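Local coordinates for kinesin-like protein KAR3 (Saccharomyces cerevisiae, PDB 1F9V) that probably hydrolyses ATP in a P-loop motor domain to power movement along microtubules, as kinesins do, and is caught here with ADP and magnesium bound, at residues G108-T113 against L240-L245; E143-L148 against N295-Y300; E172-T177 against S305-S310; S248-V253 against N266-L271. The protein carries 2 engineered substitutions. All coordinates share one frame; numbering follows the deposited sequence.

Contact 1 (G108-T113 against L240-L245)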
loop_
_atom_site.group_PDB
_atom_site.type_symbol
_atom_site.label_atom_id
_atom_site.label_comp_id
_atom_site.label_asym_id
_atom_site.label_seq_id
_atom_site.Cartn_x
_atom_site.Cartn_y
_atom_site.Cartn_z
ATOM N N GLY A 108 8.257 -1.584 10.271
ATOM C CA GLY A 108 7.444 -1.398 9.083
ATOM C C GLY A 108 6.612 -2.585 8.668
ATOM O O GLY A 108 6.853 -3.712 9.088
ATOM N N ILE A 109 5.619 -2.333 7.827
ATOM C CA ILE A 109 4.767 -3.407 7.362
ATOM C C ILE A 109 5.587 -4.468 6.615
ATOM O O ILE A 109 5.296 -5.658 6.717
ATOM C CB ILE A 109 3.632 -2.856 6.461
ATOM C CG1 ILE A 109 2.553 -2.215 7.351
ATOM C CG2 ILE A 109 3.039 -3.973 5.602
ATOM C CD1 ILE A 109 1.367 -1.642 6.605
ATOM N N ILE A 110 6.615 -4.050 5.887
ATOM C CA ILE A 110 7.421 -5.026 5.155
ATOM C C ILE A 110 8.220 -5.936 6.105
ATOM O O ILE A 110 8.082 -7.157 6.044
ATOM C CB ILE A 110 8.341 -4.328 4.113
ATOM C CG1 ILE A 110 7.476 -3.804 2.953
ATOM C CG2 ILE A 110 9.389 -5.315 3.568
ATOM C CD1 ILE A 110 8.148 -2.774 2.074
ATOM N N PRO A 111 9.073 -5.365 6.980
ATOM C CA PRO A 111 9.808 -6.269 7.881
ATOM C C PRO A 111 8.872 -7.089 8.771
ATOM O O PRO A 111 9.129 -8.262 9.036
ATOM C CB PRO A 111 10.707 -5.338 8.695
ATOM C CG PRO A 111 10.202 -3.970 8.457
ATOM C CD PRO A 111 9.455 -3.959 7.164
ATOM N N SER A 112 7.776 -6.479 9.222
ATOM C CA SER A 112 6.804 -7.174 10.066
ATOM C C SER A 112 6.145 -8.335 9.322
ATOM O O SER A 112 5.907 -9.404 9.888
ATOM C CB SER A 112 5.704 -6.207 10.534
ATOM O OG SER A 112 6.193 -5.288 11.495
ATOM N N THR A 113 5.828 -8.102 8.051
ATOM C CA THR A 113 5.188 -9.110 7.215
ATOM C C THR A 113 6.096 -10.326 7.063
ATOM O O THR A 113 5.651 -11.462 7.195
ATOM C CB THR A 113 4.849 -8.523 5.815
ATOM O OG1 THR A 113 3.763 -7.591 5.944
ATOM C CG2 THR A 113 4.444 -9.626 4.843
ATOM N N LEU A 240 2.589 -11.371 -2.420
ATOM C CA LEU A 240 2.303 -10.156 -1.669
ATOM C C LEU A 240 3.031 -9.015 -2.345
ATOM O O LEU A 240 4.221 -9.120 -2.652
ATOM C CB LEU A 240 2.790 -10.274 -0.226
ATOM C CG LEU A 240 2.135 -11.390 0.579
ATOM C CD1 LEU A 240 3.135 -12.532 0.726
ATOM C CD2 LEU A 240 1.672 -10.860 1.938
ATOM N N ASN A 241 2.308 -7.927 -2.587
ATOM C CA ASN A 241 2.888 -6.752 -3.213
ATOM C C ASN A 241 2.702 -5.607 -2.232
ATOM O O ASN A 241 1.588 -5.128 -2.032
ATOM C CB ASN A 241 2.177 -6.467 -4.537
ATOM C CG ASN A 241 2.114 -7.693 -5.426
ATOM O OD1 ASN A 241 3.051 -7.966 -6.179
ATOM N ND2 ASN A 241 1.024 -8.445 -5.330
ATOM N N LEU A 242 3.805 -5.206 -1.609
ATOM C CA LEU A 242 3.813 -4.135 -0.608
ATOM C C LEU A 242 4.350 -2.869 -1.271
ATOM O O LEU A 242 5.545 -2.740 -1.532
ATOM C CB LEU A 242 4.668 -4.581 0.587
ATOM C CG LEU A 242 4.346 -6.020 1.032
ATOM C CD1 LEU A 242 5.196 -6.406 2.229
ATOM C CD2 LEU A 242 2.865 -6.140 1.371
ATOM N N VAL A 243 3.442 -1.926 -1.514
ATOM C CA VAL A 243 3.755 -0.698 -2.234
ATOM C C VAL A 243 3.794 0.605 -1.451
ATOM O O VAL A 243 2.870 0.924 -0.704
ATOM C CB VAL A 243 2.744 -0.504 -3.405
ATOM C CG1 VAL A 243 3.192 0.627 -4.331
ATOM C CG2 VAL A 243 2.583 -1.811 -4.177
ATOM N N ASP A 244 4.865 1.359 -1.672
ATOM C CA ASP A 244 5.085 2.673 -1.074
ATOM C C ASP A 244 4.945 3.602 -2.287
ATOM O O ASP A 244 5.897 3.824 -3.040
ATOM C CB ASP A 244 6.495 2.720 -0.483
ATOM C CG ASP A 244 6.829 4.047 0.162
ATOM O OD1 ASP A 244 6.002 4.982 0.107
ATOM O OD2 ASP A 244 7.939 4.143 0.727
ATOM N N LEU A 245 3.739 4.118 -2.491
ATOM C CA LEU A 245 3.452 4.962 -3.645
ATOM C C LEU A 245 4.163 6.305 -3.702
ATOM O O LEU A 245 4.677 6.803 -2.704
ATOM C CB LEU A 245 1.939 5.206 -3.743
ATOM C CG LEU A 245 1.037 3.986 -3.955
ATOM C CD1 LEU A 245 -0.419 4.365 -3.693
ATOM C CD2 LEU A 245 1.197 3.464 -5.378
#
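Leu242 pushes its CD1 methyl against the first turn of helix 109-124, where Ile110 and Thr113 receive it. With the most surface buried of any residue here, Leu242 meets Ile110 CG1 through CD1 at 3.5 Å. Its CB lies 3.8 Å from the same Ile110 CG1, the two side chains sliding past each other in opposite directions. Thr113 comes tip to tip with Leu242, its OG1 4.2 Å from Leu242 CD1, while Thr113 CG2 reaches Leu240 CD2. Branched aliphatic residues suit this seam, where the helix packs on a strand of the central sheet of the motor domain, 10.0 Å away between axes and running nearly antiparallel, at 157°. With OG1 beside its own backbone N (chi1 -71°), Thr113 can turn the hydroxyl back to Ile109 O, 2.6 Å from OG1. That carbonyl also takes Thr113 N, the two donors arriving from opposite faces of its plane. With an alanine in place of Thr113, Leu242 CD1 and Leu240 CD2 would probably lose part of their cover, and the Ile109 carbonyl its second donor. No hydrogen bond joins helix to strand: the only hydroxyl at the interface is satisfied within its own helix, so the seam rests on apolar packing.

Contact 2 (E143-L148 against N295-Y300); sequences ENIVDL and NSKLTY
Glu143 folds its carboxylate over the start of helix 297-306 and meets the backbone of Lys297, not its ammonium group. Lys297 N donates to Glu143 OE1 at 2.9 Å in a nearly straight bond of 167°, coming from above the carboxylate plane, 36° out of it. The glutamate chain is bent at chi2 (-59°), which curls the carboxylate round to the helix end. Its other oxygen works through a solvent molecule: a water donates to Glu143 OE2 at 2.7 Å and accepts from Leu298 N. One carboxylate thus serves two successive amides of the first turn, one directly and one through water, just past Ser296 at the N-cap.

The Lys297 side chain slides past that of Glu143 in the opposite direction, and its methylenes run past the Glu143 carbonyl oxygen, with CE 3.3 Å from Glu143 O. Lysine NZ ends 7.4 Å from Glu143 OE1, too far for a salt bridge. Lys297 CG meets Ile145 CG1 at 4.1 Å, the two chains crossing at about a right angle; a long flexible chain can lay its methylenes on Ile145 and the Glu143 carbonyl oxygen and still carry its ammonium away from the carboxylate. Ile145 and Lys297 both also touch Ile167.

Glu143 sits where strands 130-141 and 144-147 turn back as a beta hairpin, so the contact ties the hairpin's bend to helix 297-306. A carboxylate placed at the amino end of a helix probably gains from the helix dipole, and its charge is likely to be steadied by the amides it receives.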
loop_
_atom_site.group_PDB
_atom_site.type_symbol
_atom_site.label_atom_id
_atom_site.label_comp_id
_atom_site.label_asym_id
_atom_site.label_seq_id
_atom_site.Cartn_x
_atom_site.Cartn_y
_atom_site.Cartn_z
ATOM N N GLU A 143 6.777 5.692 -15.235
ATOM C CA GLU A 143 6.212 4.505 -15.873
ATOM C C GLU A 143 7.229 3.473 -16.368
ATOM O O GLU A 143 6.901 2.620 -17.198
ATOM C CB GLU A 143 5.273 4.926 -17.017
ATOM C CG GLU A 143 4.024 5.695 -16.550
ATOM C CD GLU A 143 3.160 4.908 -15.562
ATOM O OE1 GLU A 143 2.217 4.216 -16.006
ATOM O OE2 GLU A 143 3.418 4.983 -14.338
ATOM N N ASN A 144 8.452 3.545 -15.850
ATOM C CA ASN A 144 9.508 2.599 -16.205
ATOM C C ASN A 144 9.878 1.798 -14.960
ATOM O O ASN A 144 9.967 2.352 -13.868
ATOM C CB ASN A 144 10.756 3.329 -16.703
ATOM C CG ASN A 144 10.551 3.991 -18.051
ATOM O OD1 ASN A 144 11.032 5.096 -18.288
ATOM N ND2 ASN A 144 9.834 3.321 -18.939
ATOM N N ILE A 145 10.094 0.498 -15.130
ATOM C CA ILE A 145 10.461 -0.364 -14.016
ATOM C C ILE A 145 11.970 -0.341 -13.821
ATOM O O ILE A 145 12.734 -0.406 -14.787
ATOM C CB ILE A 145 10.008 -1.824 -14.268
ATOM C CG1 ILE A 145 8.484 -1.915 -14.170
ATOM C CG2 ILE A 145 10.681 -2.769 -13.265
ATOM C CD1 ILE A 145 7.905 -3.261 -14.597
ATOM N N VAL A 146 12.391 -0.227 -12.566
ATOM C CA VAL A 146 13.800 -0.221 -12.203
ATOM C C VAL A 146 14.000 -1.293 -11.135
ATOM O O VAL A 146 13.210 -1.400 -10.202
ATOM C CB VAL A 146 14.241 1.148 -11.624
ATOM C CG1 VAL A 146 15.663 1.057 -11.099
ATOM C CG2 VAL A 146 14.145 2.222 -12.691
ATOM N N ASP A 147 15.047 -2.094 -11.291
ATOM C CA ASP A 147 15.358 -3.155 -10.346
ATOM C C ASP A 147 16.255 -2.560 -9.261
ATOM O O ASP A 147 17.402 -2.201 -9.527
ATOM C CB ASP A 147 16.079 -4.292 -11.079
ATOM C CG ASP A 147 16.483 -5.430 -10.161
ATOM O OD1 ASP A 147 16.093 -5.433 -8.974
ATOM O OD2 ASP A 147 17.203 -6.337 -10.639
ATOM N N LEU A 148 15.724 -2.449 -8.045
ATOM C CA LEU A 148 16.475 -1.867 -6.931
ATOM C C LEU A 148 17.530 -2.808 -6.373
ATOM O O LEU A 148 18.430 -2.379 -5.647
ATOM C CB LEU A 148 15.517 -1.442 -5.806
ATOM C CG LEU A 148 14.386 -0.472 -6.168
ATOM C CD1 LEU A 148 13.534 -0.172 -4.935
ATOM C CD2 LEU A 148 14.972 0.811 -6.727
ATOM N N ASN A 295 -3.900 0.977 -18.347
ATOM C CA ASN A 295 -3.638 2.411 -18.412
ATOM C C ASN A 295 -2.454 2.902 -17.588
ATOM O O ASN A 295 -2.086 4.070 -17.669
ATOM C CB ASN A 295 -4.897 3.194 -18.033
ATOM C CG ASN A 295 -5.904 3.255 -19.168
ATOM O OD1 ASN A 295 -6.869 4.018 -19.115
ATOM N ND2 ASN A 295 -5.682 2.450 -20.204
ATOM N N SER A 296 -1.857 2.029 -16.785
ATOM C CA SER A 296 -0.691 2.426 -16.008
ATOM C C SER A 296 0.196 1.207 -15.768
ATOM O O SER A 296 -0.278 0.069 -15.751
ATOM C CB SER A 296 -1.099 3.074 -14.676
ATOM O OG SER A 296 -1.368 2.106 -13.681
ATOM N N LYS A 297 1.485 1.454 -15.599
ATOM C CA LYS A 297 2.437 0.376 -15.390
ATOM C C LYS A 297 2.145 -0.384 -14.098
ATOM O O LYS A 297 2.157 -1.610 -14.081
ATOM C CB LYS A 297 3.862 0.937 -15.361
ATOM C CG LYS A 297 4.948 -0.116 -15.356
ATOM C CD LYS A 297 4.918 -0.944 -16.632
ATOM C CE LYS A 297 5.970 -0.469 -17.604
ATOM N NZ LYS A 297 6.167 -1.435 -18.719
ATOM N N LEU A 298 1.863 0.342 -13.022
ATOM C CA LEU A 298 1.589 -0.292 -11.736
ATOM C C LEU A 298 0.373 -1.207 -11.735
ATOM O O LEU A 298 0.451 -2.331 -11.246
ATOM C CB LEU A 298 1.405 0.768 -10.646
ATOM C CG LEU A 298 1.134 0.218 -9.236
ATOM C CD1 LEU A 298 2.383 -0.456 -8.681
ATOM C CD2 LEU A 298 0.692 1.366 -8.329
ATOM N N THR A 299 -0.753 -0.732 -12.264
ATOM C CA THR A 299 -1.959 -1.547 -12.280
ATOM C C THR A 299 -1.826 -2.716 -13.253
ATOM O O THR A 299 -2.363 -3.795 -13.012
ATOM C CB THR A 299 -3.231 -0.714 -12.631
ATOM O OG1 THR A 299 -3.034 -0.003 -13.861
ATOM C CG2 THR A 299 -3.533 0.290 -11.515
ATOM N N TYR A 300 -1.106 -2.499 -14.352
ATOM C CA TYR A 300 -0.916 -3.566 -15.327
ATOM C C TYR A 300 -0.053 -4.664 -14.712
ATOM O O TYR A 300 -0.361 -5.850 -14.816
ATOM C CB TYR A 300 -0.253 -3.012 -16.584
ATOM C CG TYR A 300 -0.085 -4.051 -17.661
ATOM C CD1 TYR A 300 -1.169 -4.805 -18.107
ATOM C CD2 TYR A 300 1.167 -4.303 -18.212
ATOM C CE1 TYR A 300 -1.002 -5.804 -19.083
ATOM C CE2 TYR A 300 1.345 -5.291 -19.179
ATOM C CZ TYR A 300 0.261 -6.033 -19.606
ATOM O OH TYR A 300 0.453 -7.030 -20.535
HETATM O O HOH W 1 2.227 3.226 -12.675
HETATM O O HOH W 2 -0.192 6.187 -15.910
#

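Contact 3 (E172-T177 against S305-S310)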
loop_
_atom_site.group_PDB
_atom_site.type_symbol
_atom_site.label_atom_id
_atom_site.label_comp_id
_atom_site.label_asym_id
_atom_site.label_seq_id
_atom_site.Cartn_x
_atom_site.Cartn_y
_atom_site.Cartn_z
ATOM N N GLU A 172 -2.123 -18.662 -17.726
ATOM C CA GLU A 172 -2.385 -20.020 -17.270
ATOM C C GLU A 172 -2.438 -20.094 -15.750
ATOM O O GLU A 172 -3.469 -20.440 -15.170
ATOM C CB GLU A 172 -1.300 -20.969 -17.798
ATOM C CG GLU A 172 -0.934 -22.112 -16.857
ATOM C CD GLU A 172 -1.547 -23.432 -17.281
ATOM O OE1 GLU A 172 -2.155 -24.115 -16.426
ATOM O OE2 GLU A 172 -1.423 -23.786 -18.471
ATOM N N THR A 173 -1.320 -19.761 -15.116
ATOM C CA THR A 173 -1.210 -19.804 -13.666
ATOM C C THR A 173 -1.651 -18.497 -13.007
ATOM O O THR A 173 -1.651 -18.382 -11.779
ATOM C CB THR A 173 0.233 -20.084 -13.255
ATOM O OG1 THR A 173 1.097 -19.163 -13.926
ATOM C CG2 THR A 173 0.630 -21.494 -13.639
ATOM N N LYS A 174 -2.030 -17.523 -13.831
ATOM C CA LYS A 174 -2.453 -16.215 -13.346
ATOM C C LYS A 174 -1.360 -15.582 -12.478
ATOM O O LYS A 174 -1.630 -15.028 -11.407
ATOM C CB LYS A 174 -3.761 -16.335 -12.560
ATOM C CG LYS A 174 -5.006 -16.257 -13.435
ATOM C CD LYS A 174 -6.187 -15.670 -12.666
ATOM C CE LYS A 174 -6.487 -14.234 -13.107
ATOM N NZ LYS A 174 -6.966 -13.345 -11.994
ATOM N N THR A 175 -0.120 -15.682 -12.951
ATOM C CA THR A 175 1.017 -15.107 -12.252
ATOM C C THR A 175 1.761 -14.176 -13.197
ATOM O O THR A 175 1.576 -14.225 -14.418
ATOM C CB THR A 175 1.987 -16.186 -11.720
ATOM O OG1 THR A 175 2.505 -16.956 -12.814
ATOM C CG2 THR A 175 1.271 -17.100 -10.743
ATOM N N THR A 176 2.605 -13.332 -12.624
ATOM C CA THR A 176 3.341 -12.345 -13.391
ATOM C C THR A 176 4.790 -12.282 -12.957
ATOM O O THR A 176 5.091 -12.391 -11.768
ATOM C CB THR A 176 2.711 -10.947 -13.180
ATOM O OG1 THR A 176 1.330 -10.995 -13.544
ATOM C CG2 THR A 176 3.437 -9.884 -13.999
ATOM N N THR A 177 5.681 -12.110 -13.927
ATOM C CA THR A 177 7.103 -11.982 -13.653
ATOM C C THR A 177 7.600 -10.841 -14.520
ATOM O O THR A 177 6.906 -10.410 -15.446
ATOM C CB THR A 177 7.892 -13.271 -14.010
ATOM O OG1 THR A 177 7.865 -13.482 -15.425
ATOM C CG2 THR A 177 7.286 -14.473 -13.318
ATOM N N SER A 305 -2.914 -9.753 -8.965
ATOM C CA SER A 305 -2.934 -9.642 -7.509
ATOM C C SER A 305 -4.037 -8.678 -7.074
ATOM O O SER A 305 -4.223 -8.428 -5.882
ATOM C CB SER A 305 -1.575 -9.157 -6.989
ATOM O OG SER A 305 -0.630 -10.217 -6.950
ATOM N N LEU A 306 -4.771 -8.149 -8.049
ATOM C CA LEU A 306 -5.857 -7.214 -7.779
ATOM C C LEU A 306 -7.201 -7.834 -8.131
ATOM O O LEU A 306 -8.248 -7.318 -7.764
ATOM C CB LEU A 306 -5.662 -5.937 -8.600
ATOM C CG LEU A 306 -4.541 -4.996 -8.153
ATOM C CD1 LEU A 306 -4.344 -3.887 -9.170
ATOM C CD2 LEU A 306 -4.896 -4.405 -6.794
ATOM N N THR A 307 -7.168 -8.951 -8.843
ATOM C CA THR A 307 -8.390 -9.615 -9.261
ATOM C C THR A 307 -8.554 -10.977 -8.618
ATOM O O THR A 307 -7.702 -11.419 -7.854
ATOM C CB THR A 307 -8.427 -9.768 -10.790
ATOM O OG1 THR A 307 -7.221 -10.398 -11.239
ATOM C CG2 THR A 307 -8.550 -8.400 -11.450
ATOM N N GLY A 308 -9.654 -11.650 -8.938
ATOM C CA GLY A 308 -9.901 -12.954 -8.356
ATOM C C GLY A 308 -10.303 -12.785 -6.901
ATOM O O GLY A 308 -11.106 -11.908 -6.561
ATOM N N ASP A 309 -9.751 -13.619 -6.032
ATOM C CA ASP A 309 -10.066 -13.532 -4.610
ATOM C C ASP A 309 -8.932 -12.809 -3.893
ATOM O O ASP A 309 -8.793 -12.904 -2.673
ATOM C CB ASP A 309 -10.245 -14.930 -4.020
ATOM C CG ASP A 309 -9.240 -15.920 -4.567
ATOM O OD1 ASP A 309 -9.558 -17.129 -4.586
ATOM O OD2 ASP A 309 -8.140 -15.486 -4.981
ATOM N N SER A 310 -8.119 -12.096 -4.666
ATOM C CA SER A 310 -7.002 -11.348 -4.110
ATOM C C SER A 310 -7.552 -10.363 -3.073
ATOM O O SER A 310 -8.698 -9.910 -3.178
ATOM C CB SER A 310 -6.273 -10.585 -5.223
ATOM O OG SER A 310 -5.631 -11.477 -6.119
HETATM O O HOH W 3 -5.698 -13.714 -9.463
#
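Lys174 reaches across the surface to Thr307, the two side chains crossing at about a right angle. From CB, which points toward 305-310, the chain passes through CG and CD without touching that segment, while elsewhere along its length it rests on Tyr304 of helix 297-306. A bend at chi3 (106°) brings CE to 4.3 Å from Thr307 OG1. At the tip, NZ donates to Thr307 OG1 at 3.1 Å and to a water at 2.9 Å, and that water makes a weak bond to Thr307 O.

The threonine is held from behind, since OG1 gives its own proton to Gln303 O near the end of the helix. Its carbonyl starts the type II' turn from Thr307 to Ser310, accepting Ser310 OG at 2.7 Å as well as Ser310 N; Gly308 suits the positive phi at that place in the turn. Lys174 itself belongs to a G1 bulge, where it and Thr175 face Asp170 in a two-stranded hairpin.

A valine in place of Thr307 would probably leave the ammonium with its water but no protein partner across this contact, and the Gln303 carbonyl without its hydroxyl donor. A single charged-to-neutral bond and one water thus join hairpin to turn, a light link that a flexible lysine at the surface can make.

Contact 4 (S248-V253 against N266-L271)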
loop_
_atom_site.group_PDB
_atom_site.type_symbol
_atom_site.label_atom_id
_atom_site.label_comp_id
_atom_site.label_asym_id
_atom_site.label_seq_id
_atom_site.Cartn_x
_atom_site.Cartn_y
_atom_site.Cartn_z
ATOM N N SER A 248 1.349 11.881 -3.265
ATOM C CA SER A 248 0.118 12.296 -3.933
ATOM C C SER A 248 -0.151 13.801 -3.961
ATOM O O SER A 248 -1.189 14.223 -4.471
ATOM C CB SER A 248 -1.075 11.615 -3.265
ATOM O OG SER A 248 -1.128 11.976 -1.890
ATOM N N GLU A 249 0.765 14.605 -3.420
ATOM C CA GLU A 249 0.565 16.057 -3.371
ATOM C C GLU A 249 0.212 16.652 -4.726
ATOM O O GLU A 249 0.838 16.332 -5.735
ATOM C CB GLU A 249 1.797 16.767 -2.798
ATOM C CG GLU A 249 3.096 16.458 -3.507
ATOM C CD GLU A 249 3.849 15.304 -2.864
ATOM O OE1 GLU A 249 3.203 14.431 -2.238
ATOM O OE2 GLU A 249 5.091 15.272 -2.990
ATOM N N ARG A 250 -0.798 17.519 -4.730
ATOM C CA ARG A 250 -1.262 18.164 -5.949
ATOM C C ARG A 250 -0.309 19.255 -6.412
ATOM O O ARG A 250 -0.135 20.271 -5.738
ATOM C CB ARG A 250 -2.655 18.764 -5.733
ATOM C CG ARG A 250 -3.247 19.410 -6.978
ATOM C CD ARG A 250 -4.448 18.627 -7.481
ATOM N NE ARG A 250 -4.100 17.664 -8.527
ATOM C CZ ARG A 250 -3.577 16.459 -8.302
ATOM N NH1 ARG A 250 -3.331 16.056 -7.062
ATOM N NH2 ARG A 250 -3.311 15.652 -9.321
ATOM N N ILE A 251 0.309 19.030 -7.567
ATOM C CA ILE A 251 1.240 19.983 -8.159
ATOM C C ILE A 251 0.560 20.583 -9.383
ATOM O O ILE A 251 0.086 19.853 -10.252
ATOM C CB ILE A 251 2.542 19.290 -8.614
ATOM C CG1 ILE A 251 3.104 18.440 -7.472
ATOM C CG2 ILE A 251 3.558 20.331 -9.074
ATOM C CD1 ILE A 251 3.757 19.243 -6.367
ATOM N N ASN A 252 0.497 21.908 -9.449
ATOM C CA ASN A 252 -0.130 22.575 -10.584
ATOM C C ASN A 252 0.661 22.268 -11.859
ATOM O O ASN A 252 1.743 22.817 -12.079
ATOM C CB ASN A 252 -0.183 24.083 -10.340
ATOM C CG ASN A 252 -1.026 24.805 -11.363
ATOM O OD1 ASN A 252 -1.133 24.377 -12.513
ATOM N ND2 ASN A 252 -1.633 25.911 -10.951
ATOM N N VAL A 253 0.118 21.389 -12.694
ATOM C CA VAL A 253 0.787 20.998 -13.930
ATOM C C VAL A 253 1.081 22.184 -14.839
ATOM O O VAL A 253 1.976 22.124 -15.684
ATOM C CB VAL A 253 -0.047 19.950 -14.709
ATOM C CG1 VAL A 253 -0.660 20.578 -15.950
ATOM C CG2 VAL A 253 0.840 18.765 -15.087
ATOM N N ASN A 266 3.142 11.896 -14.994
ATOM C CA ASN A 266 3.154 10.450 -14.794
ATOM C C ASN A 266 2.615 10.040 -13.421
ATOM O O ASN A 266 1.913 9.033 -13.297
ATOM C CB ASN A 266 4.576 9.908 -14.988
ATOM C CG ASN A 266 4.941 9.753 -16.457
ATOM O OD1 ASN A 266 4.135 9.276 -17.259
ATOM N ND2 ASN A 266 6.152 10.161 -16.815
ATOM N N ILE A 267 2.943 10.815 -12.392
ATOM C CA ILE A 267 2.455 10.512 -11.050
ATOM C C ILE A 267 0.945 10.741 -11.023
ATOM O O ILE A 267 0.194 9.912 -10.515
ATOM C CB ILE A 267 3.140 11.407 -9.988
ATOM C CG1 ILE A 267 4.617 11.023 -9.869
ATOM C CG2 ILE A 267 2.434 11.268 -8.640
ATOM C CD1 ILE A 267 5.471 12.067 -9.179
ATOM N N ASN A 268 0.504 11.858 -11.594
ATOM C CA ASN A 268 -0.916 12.184 -11.637
ATOM C C ASN A 268 -1.697 11.076 -12.334
ATOM O O ASN A 268 -2.694 10.577 -11.811
ATOM C CB ASN A 268 -1.144 13.495 -12.391
ATOM C CG ASN A 268 -0.767 14.720 -11.576
ATOM O OD1 ASN A 268 -0.373 14.620 -10.413
ATOM N ND2 ASN A 268 -0.887 15.890 -12.191
ATOM N N LYS A 269 -1.242 10.695 -13.522
ATOM C CA LYS A 269 -1.913 9.655 -14.296
ATOM C C LYS A 269 -1.918 8.310 -13.576
ATOM O O LYS A 269 -2.941 7.620 -13.526
ATOM C CB LYS A 269 -1.235 9.499 -15.660
ATOM C CG LYS A 269 -2.122 9.852 -16.834
ATOM C CD LYS A 269 -2.394 11.347 -16.889
ATOM C CE LYS A 269 -1.225 12.102 -17.502
ATOM N NZ LYS A 269 -1.009 13.408 -16.822
ATOM N N SER A 270 -0.767 7.941 -13.024
ATOM C CA SER A 270 -0.622 6.673 -12.326
ATOM C C SER A 270 -1.526 6.584 -11.096
ATOM O O SER A 270 -2.221 5.588 -10.903
ATOM C CB SER A 270 0.848 6.463 -11.929
ATOM O OG SER A 270 1.023 5.205 -11.306
ATOM N N LEU A 271 -1.524 7.622 -10.264
ATOM C CA LEU A 271 -2.361 7.608 -9.065
ATOM C C LEU A 271 -3.841 7.668 -9.427
ATOM O O LEU A 271 -4.670 7.014 -8.794
ATOM C CB LEU A 271 -1.982 8.766 -8.135
ATOM C CG LEU A 271 -0.608 8.623 -7.464
ATOM C CD1 LEU A 271 -0.378 9.811 -6.530
ATOM C CD2 LEU A 271 -0.519 7.300 -6.693
HETATM O O HOH W 4 -0.462 16.589 -8.579
#
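Apolar contact opens the meeting of this loop with helix 258-281: Leu271 lays its CD1 methyl on Ser248, 3.6 Å from CA and 3.8 Å from CB. A serine is small enough to let the leucine come down on its backbone. Set apart from this, a methyl brushes an amide where Val253 CG2 lies 4.4 Å from Asn268 ND2, a loose van der Waals touch near the surface.

Water supplies the clear polar link. One molecule donates to Asn268 OD1 at 2.7 Å and to Glu249 O, and accepts from Ile251 N at 2.8 Å, so two bonds to the loop's backbone and one to the helix side chain make the bridge. With CG beside the backbone N (chi1 -76°), Asn268 offers OD1 to the water; its short side chain with a carbonyl acceptor suits the place.

Ser248 and Glu249 end the Asp-Leu-Ala-Gly-Ser-Glu run that begins at Asp244, the switch II signature of kinesins, and the loop leads on into the switch II helix. Glu249 bonds Thr94 of the ADP pocket, and Ser248 pairs by its backbone with Gly92, consistent with a loop that senses the nucleotide.

Flat groups make the last kind of contact. The Arg250 guanidinium and Asn268 amide planes lie 31° apart, with NH2 3.3 Å from Asn268 OD1, and the bridging water sits above one guanidinium face, offset toward its rim. The backbone N of Arg250 bonds Glu327 of helix 325-338, which anchors the main chain at this residue.

How the contacts relate
The four contacts lie in one kinesin motor domain, their centres 15 to 27 Å apart; contacts 1 and 2 both reach its central sheet. Along the chain the first segments of contacts 1, 2 and 3 come in that order, then segment 240-245, both segments of contact 4, and finally the second segments of contacts 2 and 3. Contacts 2 and 3 share helix 297-306. Leu245 of contact 1 packs on both Leu298 of contact 2 and Leu271 of contact 4, while Glu143 touches Asn266 and Ser270. The switch II region is therefore in physical touch with the sheet and the hairpin, consistent with changes at the nucleotide being passed through the domain.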